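Local coordinates for telomere length regulator taz1 (Schizosaccharomyces pombe, PDB 4ZMI), which binds double-stranded telomeric DNA and regulates telomere length and function, the helical domain described here being one part of the longer protein, at residues A[150-153]-A[158-161]; A[103-108]-A[117-122]. All coordinates share one frame; numbering follows the deposited sequence.

Contact 1 (A[150-153]-A[158-161])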
ATOM      1  N   ILE A 150       5.156 -13.817  -1.269  1.00 59.45           N
ATOM      2  CA  ILE A 150       4.621 -15.179  -1.289  1.00 59.47           C
ATOM      3  C   ILE A 150       3.306 -15.203  -2.051  1.00 61.21           C
ATOM      4  O   ILE A 150       3.114 -16.027  -2.949  1.00 61.30           O
ATOM      5  CB  ILE A 150       4.311 -15.723   0.120  1.00 57.10           C
ATOM      6  CG1 ILE A 150       5.463 -15.477   1.079  1.00 63.19           C
ATOM      7  CG2 ILE A 150       4.023 -17.199   0.036  1.00 66.63           C
ATOM      8  CD1 ILE A 150       6.700 -16.234   0.724  1.00 71.69           C
ATOM      9  N   ARG A 151       2.407 -14.295  -1.676  1.00 60.12           N
ATOM     10  CA  ARG A 151       1.080 -14.231  -2.273  1.00 63.93           C
ATOM     11  C   ARG A 151       1.178 -14.084  -3.783  1.00 65.51           C
ATOM     12  O   ARG A 151       0.487 -14.782  -4.520  1.00 62.43           O
ATOM     13  CB  ARG A 151       0.226 -13.120  -1.629  1.00 61.40           C
ATOM     14  CG  ARG A 151      -0.146 -13.459  -0.164  1.00 60.18           C
ATOM     15  CD  ARG A 151      -1.152 -12.491   0.457  1.00 50.82           C
ATOM     16  NE  ARG A 151      -2.468 -12.575  -0.165  1.00 52.97           N
ATOM     17  CZ  ARG A 151      -3.366 -13.515   0.128  1.00 69.05           C
ATOM     18  NH1 ARG A 151      -3.081 -14.466   1.027  1.00 69.87           N
ATOM     19  NH2 ARG A 151      -4.545 -13.523  -0.490  1.00 65.45           N
ATOM     20  N   TYR A 152       2.072 -13.221  -4.252  1.00 59.47           N
ATOM     21  CA  TYR A 152       2.213 -13.058  -5.692  1.00 57.25           C
ATOM     22  C   TYR A 152       2.686 -14.345  -6.353  1.00 66.20           C
ATOM     23  O   TYR A 152       1.998 -14.888  -7.218  1.00 63.51           O
ATOM     24  CB  TYR A 152       3.184 -11.947  -6.065  1.00 49.80           C
ATOM     25  CG  TYR A 152       3.274 -11.777  -7.553  1.00 51.51           C
ATOM     26  CD1 TYR A 152       2.401 -10.940  -8.216  1.00 51.28           C
ATOM     27  CD2 TYR A 152       4.223 -12.453  -8.297  1.00 49.49           C
ATOM     28  CE1 TYR A 152       2.469 -10.773  -9.580  1.00 55.26           C
ATOM     29  CE2 TYR A 152       4.299 -12.299  -9.667  1.00 49.63           C
ATOM     30  CZ  TYR A 152       3.412 -11.457 -10.302  1.00 52.70           C
ATOM     31  OH  TYR A 152       3.458 -11.273 -11.667  1.00 60.19           O
ATOM     32  N   PHE A 153       3.872 -14.811  -5.961  1.00 67.02           N
ATOM     33  CA  PHE A 153       4.509 -15.941  -6.638  1.00 65.42           C
ATOM     34  C   PHE A 153       3.948 -17.272  -6.236  1.00 71.00           C
ATOM     35  O   PHE A 153       4.458 -18.296  -6.662  1.00 80.70           O
ATOM     36  CB  PHE A 153       5.998 -15.992  -6.364  1.00 57.86           C
ATOM     37  CG  PHE A 153       6.734 -14.825  -6.885  1.00 67.19           C
ATOM     38  CD1 PHE A 153       7.366 -13.944  -6.021  1.00 69.68           C
ATOM     39  CD2 PHE A 153       6.790 -14.591  -8.241  1.00 71.32           C
ATOM     40  CE1 PHE A 153       8.048 -12.844  -6.507  1.00 69.08           C
ATOM     41  CE2 PHE A 153       7.473 -13.491  -8.734  1.00 76.72           C
ATOM     42  CZ  PHE A 153       8.101 -12.616  -7.863  1.00 70.97           C
ATOM     43  N   ASN A 158      -0.142 -15.861 -12.026  1.00 70.22           N
ATOM     44  CA  ASN A 158       0.645 -14.624 -12.031  1.00 69.50           C
ATOM     45  C   ASN A 158       1.998 -14.825 -12.713  1.00 68.89           C
ATOM     46  O   ASN A 158       2.764 -15.717 -12.331  1.00 70.04           O
ATOM     47  CB  ASN A 158       0.826 -14.069 -10.608  1.00 66.68           C
ATOM     48  CG  ASN A 158      -0.452 -13.439 -10.058  1.00 62.52           C
ATOM     49  OD1 ASN A 158      -1.336 -13.047 -10.812  1.00 62.11           O
ATOM     50  ND2 ASN A 158      -0.551 -13.349  -8.735  1.00 59.82           N
ATOM     51  N   PRO A 159       2.303 -13.993 -13.725  1.00 66.52           N
ATOM     52  CA  PRO A 159       3.516 -14.209 -14.520  1.00 71.07           C
ATOM     53  C   PRO A 159       4.795 -14.005 -13.717  1.00 67.88           C
ATOM     54  O   PRO A 159       4.842 -13.181 -12.801  1.00 69.73           O
ATOM     55  CB  PRO A 159       3.399 -13.162 -15.624  1.00 69.14           C
ATOM     56  CG  PRO A 159       2.622 -12.074 -14.996  1.00 71.10           C
ATOM     57  CD  PRO A 159       1.595 -12.777 -14.145  1.00 68.03           C
ATOM     58  N   SER A 160       5.814 -14.786 -14.061  1.00 66.31           N
ATOM     59  CA  SER A 160       7.134 -14.634 -13.485  1.00 70.89           C
ATOM     60  C   SER A 160       7.622 -13.228 -13.809  1.00 73.46           C
ATOM     61  O   SER A 160       7.534 -12.781 -14.955  1.00 78.55           O
ATOM     62  CB  SER A 160       8.084 -15.677 -14.079  1.00 75.81           C
ATOM     63  OG  SER A 160       9.283 -15.774 -13.328  1.00 83.56           O
ATOM     64  N   ILE A 161       8.103 -12.519 -12.797  1.00 67.47           N
ATOM     65  CA  ILE A 161       8.657 -11.199 -13.010  1.00 59.62           C
ATOM     66  C   ILE A 161       9.889 -10.999 -12.128  1.00 60.05           C
ATOM     67  O   ILE A 161       9.984 -11.583 -11.053  1.00 68.07           O
ATOM     68  CB  ILE A 161       7.606 -10.093 -12.786  1.00 58.87           C
ATOM     69  CG1 ILE A 161       6.952 -10.214 -11.413  1.00 59.30           C
ATOM     70  CG2 ILE A 161       6.522 -10.104 -13.856  1.00 59.47           C
ATOM     71  CD1 ILE A 161       6.060  -9.021 -11.132  1.00 58.75           C
TER
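Tyr152, near the end of helix 137-154, reaches Asn158, Pro159 and Ile161 in the loop that follows, and its side chain illustrates how one tyrosine can fasten a loop to the helix it has just left. With CG anti to the backbone N (chi1 -178°), the ring swings out beside its own carbonyl, which brings its far end up to residues 158-161. Asn158 ND2 lies by CD1, on the face side. Further out, Asn158 CB sits over CE1 and CZ in a CH-pi contact, 3.9 Å from the centroid of the Tyr152 ring, the amide and ring planes 17° apart. Ile161 comes in at about a right angle to the tyrosine, its CG1 3.8 Å from Tyr152 CE2 and its CD1 3.7 Å from Tyr152 CZ. At the tip, the hydroxyl OH of Tyr152 donates to Pro159 O over 2.6 Å, in the carbonyl plane and on a lone pair, with Pro159 CD packed beside it. The stronger partner of Asn158 ND2 is Thr114 O; its second bond, to Tyr152 O, is weak but fairly straight (3.3 Å, 165°). Beside this, the rim of the Phe153 ring meets Ile161 O edge-on, CZ being nearest at 3.8 Å. The chemistry is therefore divided: apolar contacts flank the tyrosine, while two bonds, one strong and one weak, fasten the loop between helices 137-154 and 163-168 of the all-helical domain.

Contact 2 (A[103-108]-A[117-122])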
ATOM      1  N   PHE A 103      -5.025   4.382   3.819  1.00 66.51           N
ATOM      2  CA  PHE A 103      -5.608   3.247   4.554  1.00 67.15           C
ATOM      3  C   PHE A 103      -6.687   2.600   3.709  1.00 66.89           C
ATOM      4  O   PHE A 103      -6.658   1.392   3.447  1.00 67.43           O
ATOM      5  CB  PHE A 103      -6.239   3.739   5.859  1.00 68.72           C
ATOM      6  CG  PHE A 103      -6.296   2.709   6.947  1.00 72.76           C
ATOM      7  CD1 PHE A 103      -5.587   2.896   8.123  1.00 77.00           C
ATOM      8  CD2 PHE A 103      -7.065   1.565   6.803  1.00 76.05           C
ATOM      9  CE1 PHE A 103      -5.632   1.952   9.132  1.00 85.97           C
ATOM     10  CE2 PHE A 103      -7.112   0.617   7.808  1.00 80.60           C
ATOM     11  CZ  PHE A 103      -6.392   0.811   8.976  1.00 83.23           C
ATOM     12  N   PHE A 104      -7.633   3.424   3.268  1.00 67.41           N
ATOM     13  CA  PHE A 104      -8.714   2.955   2.411  1.00 70.55           C
ATOM     14  C   PHE A 104      -8.175   2.251   1.181  1.00 67.93           C
ATOM     15  O   PHE A 104      -8.650   1.182   0.821  1.00 65.99           O
ATOM     16  CB  PHE A 104      -9.642   4.097   1.985  1.00 71.07           C
ATOM     17  CG  PHE A 104     -10.630   3.698   0.925  1.00 65.13           C
ATOM     18  CD1 PHE A 104     -11.791   3.030   1.264  1.00 66.11           C
ATOM     19  CD2 PHE A 104     -10.378   3.948  -0.407  1.00 54.89           C
ATOM     20  CE1 PHE A 104     -12.692   2.645   0.297  1.00 68.09           C
ATOM     21  CE2 PHE A 104     -11.269   3.556  -1.376  1.00 62.85           C
ATOM     22  CZ  PHE A 104     -12.427   2.914  -1.029  1.00 68.55           C
ATOM     23  N   THR A 105      -7.181   2.858   0.536  1.00 62.44           N
ATOM     24  CA  THR A 105      -6.643   2.282  -0.687  1.00 55.86           C
ATOM     25  C   THR A 105      -5.929   0.966  -0.381  1.00 55.76           C
ATOM     26  O   THR A 105      -5.947   0.046  -1.189  1.00 56.39           O
ATOM     27  CB  THR A 105      -5.738   3.265  -1.449  1.00 57.62           C
ATOM     28  OG1 THR A 105      -4.642   3.673  -0.620  1.00 56.85           O
ATOM     29  CG2 THR A 105      -6.544   4.495  -1.851  1.00 58.43           C
ATOM     30  N   GLY A 106      -5.315   0.876   0.795  1.00 48.56           N
ATOM     31  CA  GLY A 106      -4.751  -0.379   1.253  1.00 55.98           C
ATOM     32  C   GLY A 106      -5.803  -1.463   1.505  1.00 60.74           C
ATOM     33  O   GLY A 106      -5.726  -2.532   0.905  1.00 48.59           O
ATOM     34  N   LEU A 107      -6.783  -1.166   2.368  1.00 64.92           N
ATOM     35  CA  LEU A 107      -7.813  -2.125   2.811  1.00 61.02           C
ATOM     36  C   LEU A 107      -8.550  -2.806   1.664  1.00 62.91           C
ATOM     37  O   LEU A 107      -8.673  -4.015   1.648  1.00 67.23           O
ATOM     38  CB  LEU A 107      -8.858  -1.417   3.662  1.00 61.74           C
ATOM     39  CG  LEU A 107      -9.182  -1.764   5.113  1.00 65.37           C
ATOM     40  CD1 LEU A 107     -10.637  -1.324   5.396  1.00 61.72           C
ATOM     41  CD2 LEU A 107      -8.956  -3.226   5.449  1.00 66.20           C
ATOM     42  N   ILE A 108      -9.047  -2.030   0.707  1.00 66.64           N
ATOM     43  CA  ILE A 108      -9.850  -2.596  -0.382  1.00 64.94           C
ATOM     44  C   ILE A 108      -9.017  -3.409  -1.364  1.00 63.32           C
ATOM     45  O   ILE A 108      -9.569  -4.144  -2.190  1.00 62.49           O
ATOM     46  CB  ILE A 108     -10.591  -1.509  -1.205  1.00 64.77           C
ATOM     47  CG1 ILE A 108      -9.617  -0.681  -2.043  1.00 57.70           C
ATOM     48  CG2 ILE A 108     -11.404  -0.590  -0.319  1.00 69.25           C
ATOM     49  CD1 ILE A 108     -10.309   0.352  -2.883  1.00 64.51           C
ATOM     50  N   HIS A 117      -2.006  -7.629  -5.188  1.00 51.02           N
ATOM     51  CA  HIS A 117      -2.001  -6.562  -4.196  1.00 52.59           C
ATOM     52  C   HIS A 117      -1.054  -5.407  -4.546  1.00 47.26           C
ATOM     53  O   HIS A 117      -0.184  -5.041  -3.759  1.00 52.71           O
ATOM     54  CB  HIS A 117      -1.696  -7.134  -2.820  1.00 49.92           C
ATOM     55  CG  HIS A 117      -2.547  -8.318  -2.464  1.00 64.76           C
ATOM     56  ND1 HIS A 117      -3.916  -8.223  -2.300  1.00 58.60           N
ATOM     57  CD2 HIS A 117      -2.230  -9.615  -2.253  1.00 69.95           C
ATOM     58  CE1 HIS A 117      -4.398  -9.420  -1.994  1.00 68.48           C
ATOM     59  NE2 HIS A 117      -3.399 -10.280  -1.962  1.00 68.18           N
ATOM     60  N   LEU A 118      -1.223  -4.851  -5.740  1.00 45.49           N
ATOM     61  CA  LEU A 118      -0.380  -3.741  -6.189  1.00 44.25           C
ATOM     62  C   LEU A 118      -0.411  -2.589  -5.212  1.00 40.93           C
ATOM     63  O   LEU A 118       0.610  -1.967  -4.984  1.00 45.14           O
ATOM     64  CB  LEU A 118      -0.803  -3.246  -7.571  1.00 46.41           C
ATOM     65  CG  LEU A 118      -0.777  -4.308  -8.661  1.00 52.00           C
ATOM     66  CD1 LEU A 118      -1.300  -3.709  -9.959  1.00 53.82           C
ATOM     67  CD2 LEU A 118       0.633  -4.821  -8.818  1.00 53.24           C
ATOM     68  N   THR A 119      -1.569  -2.307  -4.618  1.00 44.97           N
ATOM     69  CA  THR A 119      -1.672  -1.110  -3.766  1.00 49.36           C
ATOM     70  C   THR A 119      -0.997  -1.318  -2.425  1.00 47.62           C
ATOM     71  O   THR A 119      -0.349  -0.421  -1.896  1.00 50.41           O
ATOM     72  CB  THR A 119      -3.115  -0.701  -3.504  1.00 48.29           C
ATOM     73  OG1 THR A 119      -3.824  -0.666  -4.740  1.00 54.97           O
ATOM     74  CG2 THR A 119      -3.173   0.667  -2.857  1.00 46.54           C
ATOM     75  N   LEU A 120      -1.156  -2.509  -1.864  1.00 51.22           N
ATOM     76  CA  LEU A 120      -0.463  -2.830  -0.622  1.00 46.25           C
ATOM     77  C   LEU A 120       1.044  -2.840  -0.897  1.00 43.75           C
ATOM     78  O   LEU A 120       1.842  -2.338  -0.098  1.00 44.83           O
ATOM     79  CB  LEU A 120      -0.937  -4.181  -0.094  1.00 44.61           C
ATOM     80  CG  LEU A 120      -2.351  -4.073   0.448  1.00 48.68           C
ATOM     81  CD1 LEU A 120      -2.917  -5.439   0.856  1.00 52.09           C
ATOM     82  CD2 LEU A 120      -2.341  -3.126   1.620  1.00 47.49           C
ATOM     83  N   ARG A 121       1.436  -3.379  -2.051  1.00 38.71           N
ATOM     84  CA  ARG A 121       2.844  -3.352  -2.413  1.00 41.98           C
ATOM     85  C   ARG A 121       3.368  -1.913  -2.405  1.00 50.05           C
ATOM     86  O   ARG A 121       4.441  -1.635  -1.843  1.00 46.71           O
ATOM     87  CB  ARG A 121       3.082  -3.994  -3.770  1.00 38.92           C
ATOM     88  CG  ARG A 121       4.500  -4.473  -3.927  1.00 50.24           C
ATOM     89  CD  ARG A 121       4.768  -4.923  -5.335  1.00 48.78           C
ATOM     90  NE  ARG A 121       3.767  -5.879  -5.754  1.00 45.83           N
ATOM     91  CZ  ARG A 121       3.675  -6.350  -6.983  1.00 50.95           C
ATOM     92  NH1 ARG A 121       4.545  -5.955  -7.895  1.00 46.51           N
ATOM     93  NH2 ARG A 121       2.722  -7.215  -7.285  1.00 48.94           N
ATOM     94  N   SER A 122       2.592  -1.002  -2.996  1.00 38.77           N
ATOM     95  CA  SER A 122       2.985   0.406  -3.046  1.00 40.62           C
ATOM     96  C   SER A 122       3.151   0.937  -1.647  1.00 41.32           C
ATOM     97  O   SER A 122       4.133   1.598  -1.353  1.00 42.88           O
ATOM     98  CB  SER A 122       1.914   1.235  -3.773  1.00 41.14           C
ATOM     99  OG  SER A 122       1.889   0.853  -5.122  1.00 46.29           O
TER
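Thr105 and Gly106 on helix 95-107 meet Thr119 and Leu120 on helix 118-130, a compact case of two helices packing closely where one of them has a glycine. Van der Waals contact accounts for the interface, since no hydrogen bond spans the two segments. The first group is threonine against threonine. With OG1 of Thr119 opposite the carbonyl carbon (chi1 -49°), the methyl CG2 is the branch turned to helix 95-107, and it rests 3.3 Å from Thr105 O and 3.9 Å from Thr105 CB, the two side chains crossing at about a right angle. The second is leucine against bare backbone. Leu120 CD2 lies 3.5 Å from Gly106 O and 3.7 Å from Gly106 CA, where the glycine presents no side chain; the CA atoms of Gly106 and Leu120 are only 5.3 Å apart. An alanine in place of Leu120 would remove CG and both methyls, and would probably leave a gap against the Gly106 backbone. Polar groups are served outside the interface: Thr105 OG1 bonds Gln102 O, one turn back in its own helix, and Thr75 OG1, while Asp109 OD2 accepts from the backbone N of Leu120 in the first turn of helix 118-130. The short axes approach to 8.7 Å, with their directions 134° apart, so the chain runs back at a slant after the linker. The pair lies in the buried centre of the all-helical domain, where Thr105 also touches Leu65 of helix 52-68, and Leu107, on another side of helix 95-107, packs on helices 5-35 and 214-229.

In the fold
The two contacts follow one another along the chain, contact 2 closing before contact 1 opens, and their centres lie 17 Å apart. Contact 2 sits about 4 Å from the centre of the chain and joins helix 95-107 to helix 118-130; contact 1, about 17 Å from that centre, fastens the loop after helix 137-154 at the surface. Helices 118-130 and 137-154 are consecutive, and the contacts meet between them: Arg151 NE and His117 NE2 are 3.1 Å apart in a probable hydrogen bond, and Tyr152 packs against Arg121. A buried helix pair is thus linked to a peripheral loop within one all-helical domain, assigned by sequence to the TRF family, joining its interior to its edge.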